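Long-range contact in SA2223 protein (Staphylococcus aureus, PDB 5KAU), which binds the dye rhodamine 6G and probably recognises other bulky organic cations: residues Ala131-Leu136 and Ile151-Lys156. Sequence-based numbering, arbitrary orientation.
Sequences APFFEL and IWMPVK. With RHQ (rhodamine 6g), chain B.
F134 and W152 stack side by side across the two strands of the C-terminal beta hairpin, 133-137 and 148-155, within the closed antiparallel sheet of this effector-binding domain. They form an antiparallel hydrogen-bonded pair. W152 N donates to F134 O (2.8 Å), and F134 N returns a bond to W152 O. With the backbones locked in this way, both rings leave the same face of the sheet. The phenyl ring lies in an offset stack on the five-membered ring of the indole, centroids 4.3 Å apart and planes only 16° from parallel. Its outer atoms do the touching: F134 CE1 comes to 3.3 Å from W152 CG, while W152 CB sits over the phenyl face in a CH-pi contact. F134 reaches there by placing CG between its own backbone N and carbonyl carbon (chi1 61°). L136 continues this face, with CB and CD2 beside W152 NE1, CD2 meeting the ring obliquely; the indole N-H itself is taken by E150, and Y96 meets the indole edge-to-face.

On the other face, F133 and M153 run alongside each other. The methionine chain bends at chi2 (-70°), bringing M153 SD obliquely to the F133 ring, 4.3 Å from its centroid, in a Met-aromatic contact. M113 and V116 of helix 107-120 pack on M153, and H117 meets the F133 ring edge-to-face. Nearby, E135 hydrogen-bonds to Y71 and Y137 and places its carboxylate beside an N-ethyl group of rhodamine 6G, consistent with attraction to the dye's delocalised positive charge. Beyond the paired residues the proline ring of P154 closes the contact, its CG 3.7 Å from A131 CB and 3.4 Å from P132 O.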
loop_
_atom_site.group_PDB
_atom_site.type_symbol
_atom_site.label_atom_id
_atom_site.label_comp_id
_atom_site.label_asym_id
_atom_site.label_seq_id
_atom_site.Cartn_x
_atom_site.Cartn_y
_atom_site.Cartn_z
ATOM N N ALA A 131 -1.086 0.347 -11.772
ATOM C CA ALA A 131 -0.374 1.108 -10.746
ATOM C C ALA A 131 -0.463 0.485 -9.366
ATOM O O ALA A 131 -1.478 -0.120 -9.016
ATOM C CB ALA A 131 -0.912 2.580 -10.691
ATOM N N PRO A 132 0.603 0.569 -8.560
ATOM C CA PRO A 132 0.491 -0.071 -7.252
ATOM C C PRO A 132 -0.568 0.638 -6.398
ATOM O O PRO A 132 -0.672 1.859 -6.466
ATOM C CB PRO A 132 1.897 0.144 -6.612
ATOM C CG PRO A 132 2.805 0.361 -7.868
ATOM C CD PRO A 132 1.959 1.098 -8.821
ATOM N N PHE A 133 -1.234 -0.093 -5.500
ATOM C CA PHE A 133 -1.998 0.604 -4.457
ATOM C C PHE A 133 -1.453 0.106 -3.173
ATOM O O PHE A 133 -0.805 -0.934 -3.165
ATOM C CB PHE A 133 -3.499 0.371 -4.535
ATOM C CG PHE A 133 -3.921 -1.083 -4.377
ATOM C CD1 PHE A 133 -4.222 -1.590 -3.151
ATOM C CD2 PHE A 133 -4.073 -1.917 -5.483
ATOM C CE1 PHE A 133 -4.618 -2.938 -3.006
ATOM C CE2 PHE A 133 -4.484 -3.274 -5.316
ATOM C CZ PHE A 133 -4.765 -3.737 -4.078
ATOM N N PHE A 134 -1.685 0.802 -2.082
ATOM C CA PHE A 134 -1.047 0.404 -0.841
ATOM C C PHE A 134 -1.807 0.764 0.439
ATOM O O PHE A 134 -2.632 1.712 0.481
ATOM C CB PHE A 134 0.347 0.987 -0.773
ATOM C CG PHE A 134 0.433 2.510 -0.806
ATOM C CD1 PHE A 134 0.405 3.278 0.397
ATOM C CD2 PHE A 134 0.664 3.174 -1.963
ATOM C CE1 PHE A 134 0.570 4.605 0.395
ATOM C CE2 PHE A 134 0.768 4.556 -1.958
ATOM C CZ PHE A 134 0.720 5.256 -0.787
ATOM N N GLU A 135 -1.471 -0.026 1.464
ATOM C CA GLU A 135 -1.776 0.208 2.888
ATOM C C GLU A 135 -0.676 1.027 3.452
ATOM O O GLU A 135 0.525 0.705 3.211
ATOM C CB GLU A 135 -1.890 -1.147 3.618
ATOM C CG GLU A 135 -2.872 -2.064 2.958
ATOM C CD GLU A 135 -2.451 -3.524 2.936
ATOM O OE1 GLU A 135 -1.674 -3.964 3.810
ATOM O OE2 GLU A 135 -2.985 -4.228 2.020
ATOM N N LEU A 136 -1.041 2.024 4.271
ATOM C CA LEU A 136 -0.031 2.852 4.951
ATOM C C LEU A 136 -0.259 2.738 6.437
ATOM O O LEU A 136 -1.291 3.097 6.895
ATOM C CB LEU A 136 -0.043 4.316 4.498
ATOM C CG LEU A 136 1.003 5.243 5.126
ATOM C CD1 LEU A 136 2.374 4.872 4.720
ATOM C CD2 LEU A 136 0.776 6.613 4.662
ATOM N N ILE A 151 -5.563 3.567 3.152
ATOM C CA ILE A 151 -5.557 2.811 1.914
ATOM C C ILE A 151 -5.505 3.841 0.770
ATOM O O ILE A 151 -6.414 4.686 0.624
ATOM C CB ILE A 151 -6.793 1.925 1.804
ATOM C CG1 ILE A 151 -6.784 0.844 2.899
ATOM C CG2 ILE A 151 -6.862 1.275 0.429
ATOM C CD1 ILE A 151 -8.064 0.134 3.031
ATOM N N TRP A 152 -4.460 3.737 -0.035
ATOM C CA TRP A 152 -4.185 4.637 -1.123
ATOM C C TRP A 152 -4.380 3.944 -2.461
ATOM O O TRP A 152 -3.628 3.006 -2.802
ATOM C CB TRP A 152 -2.759 5.150 -1.039
ATOM C CG TRP A 152 -2.443 6.014 0.131
ATOM C CD1 TRP A 152 -2.517 5.687 1.470
ATOM C CD2 TRP A 152 -1.950 7.346 0.069
ATOM N NE1 TRP A 152 -2.123 6.753 2.231
ATOM C CE2 TRP A 152 -1.768 7.787 1.395
ATOM C CE3 TRP A 152 -1.635 8.236 -0.992
ATOM C CZ2 TRP A 152 -1.286 9.028 1.686
ATOM C CZ3 TRP A 152 -1.166 9.471 -0.704
ATOM C CH2 TRP A 152 -1.005 9.872 0.637
ATOM N N MET A 153 -5.394 4.440 -3.210
ATOM C CA MET A 153 -5.795 3.930 -4.511
ATOM C C MET A 153 -5.541 4.963 -5.587
ATOM O O MET A 153 -6.131 6.044 -5.531
ATOM C CB MET A 153 -7.298 3.583 -4.568
ATOM C CG MET A 153 -7.733 2.570 -3.527
ATOM S SD MET A 153 -7.032 0.871 -3.918
ATOM C CE MET A 153 -7.622 -0.241 -2.649
ATOM N N PRO A 154 -4.659 4.629 -6.535
ATOM C CA PRO A 154 -4.262 5.625 -7.526
ATOM C C PRO A 154 -5.439 5.923 -8.509
ATOM O O PRO A 154 -6.211 5.031 -8.799
ATOM C CB PRO A 154 -3.053 4.998 -8.214
ATOM C CG PRO A 154 -3.202 3.503 -7.955
ATOM C CD PRO A 154 -3.888 3.368 -6.665
ATOM N N VAL A 155 -5.585 7.181 -8.904
ATOM C CA VAL A 155 -6.608 7.577 -9.861
ATOM C C VAL A 155 -6.046 8.498 -10.905
ATOM O O VAL A 155 -5.056 9.252 -10.668
ATOM C CB VAL A 155 -7.815 8.318 -9.175
ATOM C CG1 VAL A 155 -8.619 7.348 -8.375
ATOM C CG2 VAL A 155 -7.340 9.452 -8.306
ATOM N N LYS A 156 -6.695 8.478 -12.069
ATOM C CA LYS A 156 -6.376 9.381 -13.158
ATOM C C LYS A 156 -7.673 10.021 -13.682
ATOM O O LYS A 156 -8.665 9.328 -13.816
ATOM C CB LYS A 156 -5.686 8.597 -14.290
ATOM C CG LYS A 156 -4.201 8.311 -14.169
ATOM C CD LYS A 156 -3.728 7.179 -15.193
ATOM C CE LYS A 156 -3.590 7.602 -16.665
ATOM N NZ LYS A 156 -3.528 6.421 -17.686
HETATM C C1 RHQ B . 0.411 -5.850 9.645
HETATM C C2 RHQ B . 0.464 -6.986 10.447
HETATM C C3 RHQ B . 1.183 -6.870 11.672
HETATM C C4 RHQ B . 1.791 -5.713 12.050
HETATM C C5 RHQ B . 1.715 -4.561 11.202
HETATM C C6 RHQ B . 1.023 -4.658 9.987
HETATM O O1 RHQ B . -0.259 -5.880 8.467
HETATM C C7 RHQ B . -0.903 -7.012 8.048
HETATM C C8 RHQ B . -0.868 -8.182 8.820
HETATM C C9 RHQ B . -0.203 -8.139 10.038
HETATM C C10 RHQ B . -1.561 -6.930 6.842
HETATM C C11 RHQ B . -2.218 -8.062 6.350
HETATM C C12 RHQ B . -2.195 -9.279 7.119
HETATM C C13 RHQ B . -1.545 -9.325 8.308
HETATM N N1 RHQ B . -2.872 -8.041 5.161
HETATM C C14 RHQ B . -0.089 -9.354 10.793
HETATM C C15 RHQ B . 0.755 -10.212 10.101
HETATM C C16 RHQ B . 1.079 -11.445 10.601
HETATM C C17 RHQ B . 0.572 -11.771 11.825
HETATM C C18 RHQ B . -0.263 -10.898 12.553
HETATM C C19 RHQ B . -0.616 -9.645 12.066
HETATM C C20 RHQ B . -2.896 -10.491 6.627
HETATM C C21 RHQ B . 2.499 -5.639 13.369
HETATM C C22 RHQ B . -3.145 -6.824 4.390
HETATM C C23 RHQ B . -4.212 -5.963 5.051
HETATM N N2 RHQ B . 2.367 -3.428 11.603
HETATM C C24 RHQ B . 2.306 -2.128 10.923
HETATM C C25 RHQ B . 3.068 -1.072 11.712
HETATM C C26 RHQ B . -1.100 -8.592 12.986
HETATM O O27 RHQ B . -1.669 -7.546 12.371
HETATM O O2 RHQ B . -0.576 -8.338 14.064
HETATM C C28 RHQ B . -1.537 -7.993 15.029
HETATM C C29 RHQ B . -0.932 -8.201 16.402
#